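Cocosin 1 acidic chain (Cocos nucifera, PDB 5WPW) serves as a hexameric 11S globulin of the coconut seed, a nutrient reservoir for storage, and is a potential food allergen. Local coordinates at residues A[114-119]-A[249-254]; A[309-314]-A[333-338]; A[50-55]-A[210-215]. The protein carries 2 engineered substitutions. All coordinates share one frame; numbering follows the deposited sequence.

Contact 1 (A[114-119]-A[249-254])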
loop_
_atom_site.group_PDB
_atom_site.type_symbol
_atom_site.label_atom_id
_atom_site.label_comp_id
_atom_site.label_asym_id
_atom_site.label_seq_id
_atom_site.Cartn_x
_atom_site.Cartn_y
_atom_site.Cartn_z
ATOM N N ASP A 114 18.698 16.665 17.945
ATOM C CA ASP A 114 18.071 16.406 16.664
ATOM C C ASP A 114 18.550 15.081 16.086
ATOM O O ASP A 114 19.707 14.696 16.229
ATOM C CB ASP A 114 18.380 17.518 15.671
ATOM C CG ASP A 114 17.490 18.716 15.842
ATOM O OD1 ASP A 114 16.488 18.651 16.568
ATOM O OD2 ASP A 114 17.789 19.736 15.211
ATOM N N VAL A 115 17.645 14.398 15.394
ATOM C CA VAL A 115 17.978 13.259 14.551
ATOM C C VAL A 115 17.752 13.690 13.116
ATOM O O VAL A 115 16.681 14.221 12.792
ATOM C CB VAL A 115 17.125 12.017 14.863
ATOM C CG1 VAL A 115 17.457 10.969 13.859
ATOM C CG2 VAL A 115 17.413 11.504 16.256
ATOM N N LEU A 116 18.763 13.496 12.274
ATOM C CA LEU A 116 18.680 13.773 10.845
ATOM C C LEU A 116 18.766 12.466 10.071
ATOM O O LEU A 116 19.609 11.617 10.376
ATOM C CB LEU A 116 19.814 14.693 10.402
ATOM C CG LEU A 116 19.764 16.062 11.058
ATOM C CD1 LEU A 116 21.066 16.365 11.782
ATOM C CD2 LEU A 116 19.476 17.071 9.976
ATOM N N ALA A 117 17.896 12.314 9.071
ATOM C CA ALA A 117 17.858 11.129 8.206
ATOM C C ALA A 117 18.313 11.532 6.807
ATOM O O ALA A 117 17.686 12.390 6.170
ATOM C CB ALA A 117 16.459 10.525 8.140
ATOM N N VAL A 118 19.391 10.912 6.335
ATOM C CA VAL A 118 19.940 11.165 5.004
ATOM C C VAL A 118 19.835 9.923 4.117
ATOM O O VAL A 118 20.598 8.976 4.317
ATOM C CB VAL A 118 21.406 11.616 5.128
ATOM C CG1 VAL A 118 21.989 11.896 3.771
ATOM C CG2 VAL A 118 21.507 12.837 6.016
ATOM N N PRO A 119 18.947 9.900 3.116
ATOM C CA PRO A 119 18.891 8.763 2.182
ATOM C C PRO A 119 20.209 8.538 1.460
ATOM O O PRO A 119 20.953 9.472 1.176
ATOM C CB PRO A 119 17.809 9.171 1.170
ATOM C CG PRO A 119 17.133 10.388 1.759
ATOM C CD PRO A 119 18.098 11.021 2.691
ATOM N N LYS A 249 10.068 16.083 5.607
ATOM C CA LYS A 249 10.831 16.435 6.787
ATOM C C LYS A 249 11.957 15.420 6.930
ATOM O O LYS A 249 11.737 14.221 6.760
ATOM C CB LYS A 249 9.932 16.446 8.031
ATOM C CG LYS A 249 10.619 16.968 9.292
ATOM C CD LYS A 249 9.705 16.886 10.530
ATOM C CE LYS A 249 8.866 15.615 10.516
ATOM N NZ LYS A 249 8.822 14.853 11.813
ATOM N N ILE A 250 13.173 15.893 7.200
ATOM C CA ILE A 250 14.335 15.021 7.362
ATOM C C ILE A 250 14.904 15.060 8.761
ATOM O O ILE A 250 15.916 14.398 9.024
ATOM C CB ILE A 250 15.449 15.358 6.350
ATOM C CG1 ILE A 250 15.878 16.814 6.494
ATOM C CG2 ILE A 250 15.011 15.034 4.931
ATOM C CD1 ILE A 250 17.380 16.992 6.549
ATOM N N LYS A 251 14.321 15.849 9.649
ATOM C CA LYS A 251 14.913 16.117 10.947
ATOM C C LYS A 251 13.811 16.053 11.990
ATOM O O LYS A 251 12.684 16.503 11.742
ATOM C CB LYS A 251 15.584 17.496 10.958
ATOM C CG LYS A 251 15.977 18.014 12.338
ATOM C CD LYS A 251 16.643 19.395 12.202
ATOM C CE LYS A 251 15.875 20.464 12.969
ATOM N NZ LYS A 251 14.697 21.040 12.250
ATOM N N GLN A 252 14.132 15.484 13.145
ATOM C CA GLN A 252 13.194 15.459 14.263
ATOM C C GLN A 252 13.974 15.451 15.564
ATOM O O GLN A 252 14.941 14.698 15.710
ATOM C CB GLN A 252 12.275 14.234 14.197
ATOM C CG GLN A 252 11.510 14.018 15.486
ATOM C CD GLN A 252 10.051 14.361 15.364
ATOM O OE1 GLN A 252 9.627 14.986 14.395
ATOM N NE2 GLN A 252 9.261 13.932 16.345
ATOM N N ASN A 253 13.559 16.292 16.503
ATOM C CA ASN A 253 14.229 16.367 17.787
ATOM C C ASN A 253 13.675 15.300 18.730
ATOM O O ASN A 253 12.460 15.165 18.877
ATOM C CB ASN A 253 14.067 17.766 18.375
ATOM C CG ASN A 253 14.719 17.896 19.722
ATOM O OD1 ASN A 253 14.092 17.626 20.735
ATOM N ND2 ASN A 253 15.985 18.272 19.743
ATOM N N ILE A 254 14.564 14.511 19.335
ATOM C CA ILE A 254 14.162 13.536 20.337
ATOM C C ILE A 254 14.782 13.801 21.697
ATOM O O ILE A 254 14.581 13.000 22.619
ATOM C CB ILE A 254 14.475 12.095 19.895
ATOM C CG1 ILE A 254 15.984 11.918 19.693
ATOM C CG2 ILE A 254 13.666 11.753 18.642
ATOM C CD1 ILE A 254 16.418 10.465 19.659
#
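Val115 and Gln252 form the central pair of an antiparallel strand pairing that makes 251-253 the outermost strand, within this chain, of a cupin sheet. The segment axes run at 160° and approach to 4.4 Å. Val115 N donates to Gln252 O over 2.7 Å, Gln252 N returns a bond to Val115 O, and Ala117 N donates at 2.9 Å to Ile250 O, just before strand 251-253 begins. Ala117 O is buried here and finds no partner in the model.

On one face Asp114 carries the polar chemistry. Its CG stands anti to the carbonyl carbon (chi1 -82°), which swings the carboxylate over the neighbouring strand. Asn253 ND2 donates a hydrogen bond to Asp114 OD1 (3.2 Å) from above the carboxylate plane, and the amide and carboxylate planes lie 80° apart. Asp114 OD2 touches the methylene carbon CE of Lys251 at 3.0 Å, while Lys251 NZ stays 4.5 Å from that oxygen, too far for a salt bridge. Gln111 N binds OD2, and Asn253 OD1 accepts from Asp256 N. On the other face Val115 CG2 meets Ile254 CD1 at 3.7 Å.

Strand 61-67 flanks 114-118 on its other edge. Leu273 of strand 268-273, in the second cupin region, packs on Val115, Gln252 and Ile254, and Lys249 makes backbone hydrogen bonds to the second subunit.

Contact 2 (A[309-314]-A[333-338])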
loop_
_atom_site.group_PDB
_atom_site.type_symbol
_atom_site.label_atom_id
_atom_site.label_comp_id
_atom_site.label_asym_id
_atom_site.label_seq_id
_atom_site.Cartn_x
_atom_site.Cartn_y
_atom_site.Cartn_z
ATOM N N SER A 309 20.050 -3.174 17.992
ATOM C CA SER A 309 20.117 -1.895 18.676
ATOM C C SER A 309 21.576 -1.463 18.778
ATOM O O SER A 309 22.411 -2.192 19.334
ATOM C CB SER A 309 19.475 -1.992 20.061
ATOM O OG SER A 309 19.412 -0.728 20.696
ATOM N N ILE A 310 21.880 -0.282 18.242
ATOM C CA ILE A 310 23.210 0.314 18.321
ATOM C C ILE A 310 23.127 1.404 19.381
ATOM O O ILE A 310 22.575 2.483 19.154
ATOM C CB ILE A 310 23.680 0.862 16.973
ATOM C CG1 ILE A 310 23.754 -0.267 15.949
ATOM C CG2 ILE A 310 25.059 1.491 17.109
ATOM C CD1 ILE A 310 22.533 -0.401 15.087
ATOM N N MET A 311 23.668 1.118 20.557
ATOM C CA MET A 311 23.497 1.986 21.707
ATOM C C MET A 311 24.766 2.798 21.922
ATOM O O MET A 311 25.866 2.228 21.975
ATOM C CB MET A 311 23.187 1.159 22.950
ATOM C CG MET A 311 22.823 1.991 24.149
ATOM S SD MET A 311 22.368 0.986 25.590
ATOM C CE MET A 311 22.105 -0.594 24.821
ATOM N N TYR A 312 24.607 4.113 22.084
ATOM C CA TYR A 312 25.712 5.043 22.302
ATOM C C TYR A 312 25.432 5.854 23.554
ATOM O O TYR A 312 24.387 6.504 23.645
ATOM C CB TYR A 312 25.886 5.976 21.098
ATOM C CG TYR A 312 26.986 6.995 21.267
ATOM C CD1 TYR A 312 28.314 6.628 21.124
ATOM C CD2 TYR A 312 26.700 8.321 21.576
ATOM C CE1 TYR A 312 29.326 7.547 21.276
ATOM C CE2 TYR A 312 27.719 9.253 21.735
ATOM C CZ TYR A 312 29.026 8.852 21.570
ATOM O OH TYR A 312 30.055 9.742 21.726
ATOM N N CYS A 313 26.360 5.847 24.511
ATOM C CA CYS A 313 26.132 6.565 25.768
ATOM C C CYS A 313 26.588 8.019 25.631
ATOM O O CYS A 313 27.744 8.290 25.281
ATOM C CB CYS A 313 26.835 5.877 26.934
ATOM S SG CYS A 313 26.724 6.843 28.469
ATOM N N THR A 314 25.656 8.946 25.831
ATOM C CA THR A 314 25.914 10.376 25.712
ATOM C C THR A 314 26.269 11.031 27.046
ATOM O O THR A 314 26.662 12.194 27.058
ATOM C CB THR A 314 24.697 11.098 25.117
ATOM O OG1 THR A 314 23.580 10.986 26.003
ATOM C CG2 THR A 314 24.303 10.499 23.740
ATOM N N GLY A 333 28.796 -5.096 32.025
ATOM C CA GLY A 333 29.784 -4.057 32.217
ATOM C C GLY A 333 29.110 -2.716 32.338
ATOM O O GLY A 333 27.891 -2.587 32.201
ATOM N N GLU A 334 29.933 -1.714 32.615
ATOM C CA GLU A 334 29.484 -0.340 32.668
ATOM C C GLU A 334 29.477 0.223 31.253
ATOM O O GLU A 334 30.044 -0.355 30.330
ATOM C CB GLU A 334 30.400 0.470 33.605
ATOM C CG GLU A 334 30.016 1.942 33.855
ATOM C CD GLU A 334 30.903 2.643 34.901
ATOM O OE1 GLU A 334 31.976 3.178 34.527
ATOM O OE2 GLU A 334 30.508 2.692 36.088
ATOM N N LEU A 335 28.799 1.336 31.072
ATOM C CA LEU A 335 28.956 2.131 29.870
ATOM C C LEU A 335 29.136 3.566 30.328
ATOM O O LEU A 335 28.461 4.001 31.269
ATOM C CB LEU A 335 27.743 2.000 28.928
ATOM C CG LEU A 335 27.729 0.971 27.796
ATOM C CD1 LEU A 335 26.586 1.282 26.851
ATOM C CD2 LEU A 335 29.025 0.944 27.019
ATOM N N ARG A 336 30.047 4.294 29.685
ATOM C CA ARG A 336 30.213 5.703 30.003
ATOM C C ARG A 336 30.178 6.514 28.718
ATOM O O ARG A 336 30.119 5.967 27.611
ATOM C CB ARG A 336 31.512 5.962 30.783
ATOM C CG ARG A 336 32.742 5.358 30.145
ATOM C CD ARG A 336 33.936 5.311 31.112
ATOM N NE ARG A 336 35.018 4.479 30.586
ATOM C CZ ARG A 336 35.810 4.832 29.577
ATOM N NH1 ARG A 336 35.646 6.009 28.976
ATOM N NH2 ARG A 336 36.765 4.006 29.162
ATOM N N GLN A 337 30.195 7.836 28.890
ATOM C CA GLN A 337 30.142 8.764 27.771
ATOM C C GLN A 337 31.137 8.391 26.675
ATOM O O GLN A 337 32.319 8.125 26.936
ATOM C CB GLN A 337 30.411 10.186 28.263
ATOM C CG GLN A 337 30.579 11.201 27.140
ATOM C CD GLN A 337 30.520 12.630 27.627
ATOM O OE1 GLN A 337 29.722 12.962 28.510
ATOM N NE2 GLN A 337 31.376 13.485 27.070
ATOM N N GLY A 338 30.642 8.356 25.438
ATOM C CA GLY A 338 31.472 8.107 24.277
ATOM C C GLY A 338 31.605 6.659 23.874
ATOM O O GLY A 338 32.231 6.379 22.845
#
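Cys313 and Tyr312 both meet the bend at 336-338, and they do so from neighbouring positions with opposite directions. Cys313 points toward 333-338; its SG is anti to the backbone N (chi1 174°) and lies 3.5 Å from Arg336 C, while its CB sits 3.4 Å from Arg336 O. Tyr312 starts away from the bend, yet its long ring, also anti to the backbone N, carries OH back to within 3.3 Å of Gly338 CA. Ring atom CE1 of Tyr312 comes 3.5 Å from Gly338 O, approached obliquely. The hydroxyl's polar partner is Arg43 NH2, in a weak hydrogen bond.

A single backbone bond spans the two segments: Gly338 N to Cys313 O, 2.9 Å. Gly338 has a positive phi (91°), which turns the chain here. Two residues before Cys313, Met311 SD touches Leu335 CD1 at 4.4 Å, a light apolar contact. Gln337 CA makes a CA-H...O contact of 3.5 Å with Cys313 O.

The local axes lie 62° apart, and strand 340-343, right after the bend, pairs antiparallel with 309-314, whereas 329-336 belongs to the other sheet. The chain thus crosses between sheets, a corner of the C-terminal cupin jelly roll.

Contact 3 (A[50-55]-A[210-215])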
loop_
_atom_site.group_PDB
_atom_site.type_symbol
_atom_site.label_atom_id
_atom_site.label_comp_id
_atom_site.label_asym_id
_atom_site.label_seq_id
_atom_site.Cartn_x
_atom_site.Cartn_y
_atom_site.Cartn_z
ATOM N N GLY A 50 33.244 25.570 11.006
ATOM C CA GLY A 50 33.653 24.450 10.178
ATOM C C GLY A 50 32.508 23.961 9.302
ATOM O O GLY A 50 31.371 23.844 9.750
ATOM N N LEU A 51 32.840 23.669 8.049
ATOM C CA LEU A 51 31.912 23.173 7.038
ATOM C C LEU A 51 32.302 21.746 6.675
ATOM O O LEU A 51 33.439 21.496 6.262
ATOM C CB LEU A 51 31.936 24.080 5.799
ATOM C CG LEU A 51 31.305 23.574 4.499
ATOM C CD1 LEU A 51 29.774 23.606 4.624
ATOM C CD2 LEU A 51 31.785 24.422 3.343
ATOM N N LEU A 52 31.374 20.799 6.864
ATOM C CA LEU A 52 31.523 19.463 6.291
ATOM C C LEU A 52 31.187 19.515 4.805
ATOM O O LEU A 52 30.042 19.815 4.436
ATOM C CB LEU A 52 30.612 18.467 7.004
ATOM C CG LEU A 52 30.664 17.001 6.578
ATOM C CD1 LEU A 52 32.031 16.399 6.851
ATOM C CD2 LEU A 52 29.584 16.254 7.334
ATOM N N LEU A 53 32.173 19.196 3.959
ATOM C CA LEU A 53 32.022 19.338 2.519
ATOM C C LEU A 53 30.952 18.396 1.969
ATOM O O LEU A 53 30.735 17.308 2.508
ATOM C CB LEU A 53 33.346 19.048 1.814
ATOM C CG LEU A 53 34.472 19.940 2.336
ATOM C CD1 LEU A 53 35.768 19.552 1.692
ATOM C CD2 LEU A 53 34.082 21.388 2.100
ATOM N N PRO A 54 30.301 18.773 0.869
ATOM C CA PRO A 54 29.236 17.925 0.317
ATOM C C PRO A 54 29.750 16.561 -0.114
ATOM O O PRO A 54 30.828 16.430 -0.700
ATOM C CB PRO A 54 28.714 18.731 -0.866
ATOM C CG PRO A 54 29.834 19.712 -1.200
ATOM C CD PRO A 54 30.454 20.034 0.122
ATOM N N SER A 55 28.969 15.530 0.225
ATOM C CA SER A 55 29.320 14.154 -0.097
ATOM C C SER A 55 28.049 13.322 -0.047
ATOM O O SER A 55 27.029 13.749 0.508
ATOM C CB SER A 55 30.386 13.589 0.856
ATOM O OG SER A 55 29.862 13.270 2.150
ATOM N N GLY A 210 41.130 18.393 4.299
ATOM C CA GLY A 210 40.247 17.298 4.695
ATOM C C GLY A 210 38.788 17.632 4.415
ATOM O O GLY A 210 38.473 18.564 3.658
ATOM N N GLU A 211 37.878 16.872 5.044
ATOM C CA GLU A 211 36.453 17.010 4.748
ATOM C C GLU A 211 35.713 17.956 5.693
ATOM O O GLU A 211 34.519 18.206 5.492
ATOM C CB GLU A 211 35.777 15.632 4.757
ATOM C CG GLU A 211 35.829 14.950 6.086
ATOM C CD GLU A 211 34.767 13.867 6.219
ATOM O OE1 GLU A 211 33.791 13.870 5.428
ATOM O OE2 GLU A 211 34.906 13.024 7.131
ATOM N N ILE A 212 36.377 18.502 6.706
ATOM C CA ILE A 212 35.817 19.564 7.524
ATOM C C ILE A 212 36.780 20.741 7.429
ATOM O O ILE A 212 37.909 20.654 7.920
ATOM C CB ILE A 212 35.619 19.138 8.981
ATOM C CG1 ILE A 212 34.833 17.820 9.048
ATOM C CG2 ILE A 212 34.931 20.248 9.743
ATOM C CD1 ILE A 212 34.909 17.135 10.420
ATOM N N VAL A 213 36.340 21.827 6.793
ATOM C CA VAL A 213 37.201 22.961 6.454
ATOM C C VAL A 213 36.704 24.221 7.152
ATOM O O VAL A 213 35.525 24.335 7.504
ATOM C CB VAL A 213 37.276 23.162 4.921
ATOM C CG1 VAL A 213 37.559 21.842 4.249
ATOM C CG2 VAL A 213 35.989 23.830 4.359
ATOM N N ARG A 214 37.613 25.183 7.355
ATOM C CA ARG A 214 37.273 26.410 8.062
ATOM C C ARG A 214 36.741 27.448 7.079
ATOM O O ARG A 214 37.359 27.702 6.039
ATOM C CB ARG A 214 38.495 26.956 8.814
ATOM C CG ARG A 214 38.199 28.065 9.835
ATOM C CD ARG A 214 37.744 27.541 11.225
ATOM N NE ARG A 214 38.704 26.631 11.865
ATOM C CZ ARG A 214 38.653 26.240 13.140
ATOM N NH1 ARG A 214 37.689 26.686 13.950
ATOM N NH2 ARG A 214 39.574 25.402 13.612
ATOM N N ALA A 215 35.582 28.018 7.390
ATOM C CA ALA A 215 35.087 29.200 6.684
ATOM C C ALA A 215 35.471 30.408 7.537
ATOM O O ALA A 215 34.805 30.711 8.528
ATOM C CB ALA A 215 33.580 29.133 6.461
HETATM O O HOH W 1 32.216 14.957 3.777
#
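Leu53 and Val213 cross at about a right angle in the tight part of this antiparallel pairing, Leu53 CD2 lying 3.8 Å from Val213 CG2 while Leu53 CD1 rests 3.5 Å from Gly210 O. Backbone bonds fix the spacing: Leu51 N to Val213 O (2.8 Å), Val213 N to Leu51 O, and Leu53 N to Glu211 O. On the reverse face Leu52 CD1 packs against Ile212 CG1 at 3.8 Å and beside the Glu211 carboxylate, 3.4 Å from OE1.

Glu211 is the buried polar end of the pairing. Its CG is set between the backbone N and carbonyl carbon (chi1 63°), and the extended chain runs alongside Leu52. Glu211 OE2 is held by a salt bridge to Arg44 and a hydrogen bond with Thr24 OG1. A water donates to Leu53 O at 3.1 Å. The more open side lies at partly exposed Gly210 and Arg214. Around Arg214 only side-chain contact thins out: its paired residue Gly50 has no side chain, and its own stays at least 4.9 Å from 50-55.

Leu52 and Ile212 face strand 40-46 across the N-terminal cupin barrel, whereas Leu51 and Leu53 meet Asn391 and Ser392 of the third subunit. Two antiparallel sheets packed face to face in this way build the jelly-roll barrel of the cupins.

How the contacts relate
Contacts 1 and 3 are buried antiparallel pairings in which a short, late strand adds to the first cupin region, though on different sheets. Strands 212-214 and 251-253 follow each other in the chain, and the two contacts alternate in sequence, with centres about 20 Å apart. Contact 2 differs in kind: partly buried, with one backbone bond, it lies within the second cupin region and is in series with both. Contact 1 lies about 10 Å from the chain centre, beside second-cupin residues, and mixes carboxylate and amide chemistry with apolar packing; contact 3, about 20 Å out, is mostly aliphatic with one carboxylate paired to an arginine. Contacts 1 and 3 approach different subunits, while contact 2 touches no other chain.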